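Local coordinates for protein S3-RNase (Pyrus pyrifolia, PDB 1IQQ) that cleaves RNA as a T2-family ribonuclease of the pistil and serves in gametophytic self-incompatibility, by which the flower rejects its own pollen, at residues Q5-Y10 with T31-W36. Numbering follows the deposited sequence.
Sequences QFTQQY and TVHGLW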
ATOM      1  N   GLN A   5       0.749   8.882   0.730  1.00  6.88           N
ATOM      2  CA  GLN A   5       0.090   7.762   0.074  1.00  6.13           C
ATOM      3  C   GLN A   5       0.459   6.526   0.861  1.00  5.57           C
ATOM      4  O   GLN A   5       1.649   6.180   0.970  1.00  7.56           O
ATOM      5  CB  GLN A   5       0.605   7.540  -1.327  1.00  6.87           C
ATOM      6  CG  GLN A   5       0.121   8.683  -2.289  1.00  7.96           C
ATOM      7  CD  GLN A   5       0.607   8.431  -3.691  1.00 12.32           C
ATOM      8  OE1 GLN A   5      -0.007   7.657  -4.466  1.00 14.47           O
ATOM      9  NE2 GLN A   5       1.732   9.024  -4.025  1.00 11.00           N
ATOM     10  N   PHE A   6      -0.520   5.798   1.390  1.00  4.81           N
ATOM     11  CA  PHE A   6      -0.263   4.520   2.086  1.00  5.40           C
ATOM     12  C   PHE A   6      -0.822   3.465   1.200  1.00  5.79           C
ATOM     13  O   PHE A   6      -2.041   3.285   1.090  1.00  6.41           O
ATOM     14  CB  PHE A   6      -0.962   4.560   3.454  1.00  4.97           C
ATOM     15  CG  PHE A   6      -0.758   3.326   4.315  1.00  3.83           C
ATOM     16  CD1 PHE A   6      -1.787   2.852   5.076  1.00  5.47           C
ATOM     17  CD2 PHE A   6       0.470   2.695   4.393  1.00  6.41           C
ATOM     18  CE1 PHE A   6      -1.576   1.748   5.962  1.00  6.03           C
ATOM     19  CE2 PHE A   6       0.701   1.607   5.261  1.00  6.49           C
ATOM     20  CZ  PHE A   6      -0.320   1.131   6.053  1.00  5.65           C
ATOM     21  N   THR A   7       0.076   2.734   0.538  1.00  4.42           N
ATOM     22  CA  THR A   7      -0.338   1.748  -0.485  1.00  5.36           C
ATOM     23  C   THR A   7      -0.193   0.334   0.008  1.00  5.54           C
ATOM     24  O   THR A   7       0.866  -0.010   0.598  1.00  6.15           O
ATOM     25  CB  THR A   7       0.551   1.908  -1.698  1.00  7.90           C
ATOM     26  OG1 THR A   7       0.425   3.258  -2.197  1.00  8.57           O
ATOM     27  CG2 THR A   7       0.075   0.944  -2.834  1.00  6.59           C
ATOM     28  N   GLN A   8      -1.231  -0.468  -0.152  1.00  5.74           N
ATOM     29  CA  GLN A   8      -1.219  -1.900   0.227  1.00  5.27           C
ATOM     30  C   GLN A   8      -1.429  -2.704  -1.050  1.00  5.50           C
ATOM     31  O   GLN A   8      -2.042  -2.244  -2.031  1.00  6.57           O
ATOM     32  CB  GLN A   8      -2.332  -2.160   1.242  1.00  5.40           C
ATOM     33  CG  GLN A   8      -1.977  -1.487   2.609  1.00  5.25           C
ATOM     34  CD  GLN A   8      -3.108  -1.651   3.583  1.00  5.04           C
ATOM     35  OE1 GLN A   8      -3.615  -2.741   3.747  1.00  6.87           O
ATOM     36  NE2 GLN A   8      -3.462  -0.544   4.282  1.00  7.09           N
ATOM     37  N   GLN A   9      -0.895  -3.917  -1.044  1.00  5.94           N
ATOM     38  CA  GLN A   9      -0.884  -4.813  -2.241  1.00  5.13           C
ATOM     39  C   GLN A   9      -1.446  -6.150  -1.898  1.00  5.76           C
ATOM     40  O   GLN A   9      -1.141  -6.688  -0.817  1.00  6.88           O
ATOM     41  CB  GLN A   9       0.566  -4.950  -2.772  1.00  5.88           C
ATOM     42  CG  GLN A   9       1.518  -5.628  -1.763  1.00  7.00           C
ATOM     43  CD  GLN A   9       2.954  -5.641  -2.210  1.00 10.49           C
ATOM     44  OE1 GLN A   9       3.850  -5.996  -1.403  1.00 16.41           O
ATOM     45  NE2 GLN A   9       3.218  -5.285  -3.446  1.00 10.98           N
ATOM     46  N   TYR A  10      -2.293  -6.704  -2.783  1.00  6.12           N
ATOM     47  CA  TYR A  10      -2.919  -8.018  -2.576  1.00  4.68           C
ATOM     48  C   TYR A  10      -1.921  -9.060  -3.074  1.00  7.04           C
ATOM     49  O   TYR A  10      -1.657  -9.138  -4.266  1.00  7.03           O
ATOM     50  CB  TYR A  10      -4.214  -8.009  -3.403  1.00  4.63           C
ATOM     51  CG  TYR A  10      -4.950  -9.320  -3.336  1.00  6.40           C
ATOM     52  CD1 TYR A  10      -5.178  -9.962  -2.147  1.00  5.12           C
ATOM     53  CD2 TYR A  10      -5.469  -9.897  -4.482  1.00  7.69           C
ATOM     54  CE1 TYR A  10      -5.915 -11.156  -2.055  1.00  8.33           C
ATOM     55  CE2 TYR A  10      -6.195 -11.063  -4.435  1.00  6.70           C
ATOM     56  CZ  TYR A  10      -6.422 -11.720  -3.230  1.00  7.04           C
ATOM     57  OH  TYR A  10      -7.082 -12.961  -3.148  1.00  9.06           O
ATOM     58  N   THR A  31      -1.070  -6.569   2.202  1.00  6.03           N
ATOM     59  CA  THR A  31      -0.041  -6.124   3.132  1.00  6.04           C
ATOM     60  C   THR A  31       0.576  -4.856   2.564  1.00  7.03           C
ATOM     61  O   THR A  31       0.268  -4.384   1.438  1.00  6.88           O
ATOM     62  CB  THR A  31       1.029  -7.204   3.403  1.00  7.00           C
ATOM     63  OG1 THR A  31       1.531  -7.774   2.193  1.00  6.75           O
ATOM     64  CG2 THR A  31       0.356  -8.332   4.260  1.00  8.34           C
ATOM     65  N   VAL A  32       1.480  -4.215   3.317  1.00  6.61           N
ATOM     66  CA  VAL A  32       1.996  -2.967   2.874  1.00  4.71           C
ATOM     67  C   VAL A  32       2.959  -2.972   1.690  1.00  7.65           C
ATOM     68  O   VAL A  32       3.808  -3.883   1.563  1.00  7.73           O
ATOM     69  CB  VAL A  32       2.704  -2.271   4.110  1.00  5.96           C
ATOM     70  CG1 VAL A  32       3.424  -0.935   3.650  1.00  7.90           C
ATOM     71  CG2 VAL A  32       1.684  -2.001   5.252  1.00  9.17           C
ATOM     72  N   HIS A  33       2.751  -2.032   0.744  1.00  7.36           N
ATOM     73  CA  HIS A  33       3.697  -1.822  -0.359  1.00  6.20           C
ATOM     74  C   HIS A  33       4.491  -0.543  -0.159  1.00  8.66           C
ATOM     75  O   HIS A  33       5.642  -0.445  -0.589  1.00 14.61           O
ATOM     76  CB  HIS A  33       2.968  -1.738  -1.694  1.00  7.03           C
ATOM     77  CG  HIS A  33       3.837  -1.421  -2.870  1.00 14.40           C
ATOM     78  ND1 HIS A  33       4.588  -2.374  -3.531  1.00 21.81           N
ATOM     79  CD2 HIS A  33       4.076  -0.250  -3.503  1.00 17.70           C
ATOM     80  CE1 HIS A  33       5.254  -1.804  -4.522  1.00 15.98           C
ATOM     81  NE2 HIS A  33       4.961  -0.514  -4.529  1.00 22.45           N
ATOM     82  N   GLY A  34       3.904   0.486   0.438  1.00  5.82           N
ATOM     83  CA  GLY A  34       4.681   1.671   0.689  1.00  7.07           C
ATOM     84  C   GLY A  34       3.952   2.690   1.529  1.00  6.21           C
ATOM     85  O   GLY A  34       2.705   2.694   1.633  1.00  7.30           O
ATOM     86  N   LEU A  35       4.727   3.613   2.096  1.00  6.63           N
ATOM     87  CA  LEU A  35       4.190   4.824   2.759  1.00  4.94           C
ATOM     88  C   LEU A  35       5.050   5.949   2.171  1.00  6.75           C
ATOM     89  O   LEU A  35       6.260   6.080   2.504  1.00  7.02           O
ATOM     90  CB  LEU A  35       4.303   4.792   4.261  1.00  6.90           C
ATOM     91  CG  LEU A  35       3.384   5.623   5.248  1.00 17.93           C
ATOM     92  CD1 LEU A  35       4.097   6.220   6.506  1.00  9.20           C
ATOM     93  CD2 LEU A  35       2.287   6.465   4.577  1.00  9.21           C
ATOM     94  N   TRP A  36       4.431   6.657   1.245  1.00  5.22           N
ATOM     95  CA  TRP A  36       5.166   7.666   0.489  1.00  8.44           C
ATOM     96  C   TRP A  36       4.864   9.102   0.738  1.00  7.00           C
ATOM     97  O   TRP A  36       3.718   9.505   0.568  1.00  8.92           O
ATOM     98  CB  TRP A  36       4.929   7.519  -1.030  1.00  8.67           C
ATOM     99  CG  TRP A  36       5.295   6.198  -1.633  1.00  9.47           C
ATOM    100  CD1 TRP A  36       5.974   5.135  -1.053  1.00 10.14           C
ATOM    101  CD2 TRP A  36       5.033   5.836  -2.994  1.00 15.60           C
ATOM    102  NE1 TRP A  36       6.135   4.129  -2.027  1.00 12.53           N
ATOM    103  CE2 TRP A  36       5.576   4.552  -3.207  1.00 16.26           C
ATOM    104  CE3 TRP A  36       4.378   6.478  -4.060  1.00 16.40           C
ATOM    105  CZ2 TRP A  36       5.489   3.890  -4.471  1.00 16.65           C
ATOM    106  CZ3 TRP A  36       4.299   5.827  -5.297  1.00 21.39           C
ATOM    107  CH2 TRP A  36       4.854   4.552  -5.484  1.00 19.44           C
TER
HETATM  108  O   HOH W   1       6.656  -4.570  -2.307  1.00 20.05           O
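Thr7 meets both His33 and Gly34 in a classic beta bulge, where antiparallel strands 5-10 and 31-36 pair in the central sheet of the RNase T2 fold. Thr7 O accepts from His33 N at 2.8 Å and from Gly34 N at 3.1 Å, both from one face of its carbonyl plane. Glycine suits position 34, since a CB there would clash with Trp36 NE1. Trp36 N donates to Gln5 O (2.8 Å, nearly straight at 172°); beyond the bulge, which shifts the register by one residue, Gln9 N donates to Thr31 O (2.8 Å).

The apolar Phe6 and Val32 pack under helix 99-112, Phe6 CE2 3.7 Å from Val32 CG2, while Leu35 CD2 lies against Phe6 CB.

The catalytic face carries His33, the proton donor, and Trp36, whose ring stacks on the proton acceptor His88. Gln5, its amide held by Ser38, brings NE2 to the indole edge, 3.7 Å from CE3. Gln9, which probably helps bind the 3'-terminal nucleotide of the RNA, has CG between backbone N and carbonyl carbon (chi1 64°), bringing its extended chain across His33. An alanine here has no amide, and would probably leave a gap beside the imidazole and a water without its acceptor OE1. That water, 3.3 Å from Gln9 OE1, also weakly accepts from His33 ND1.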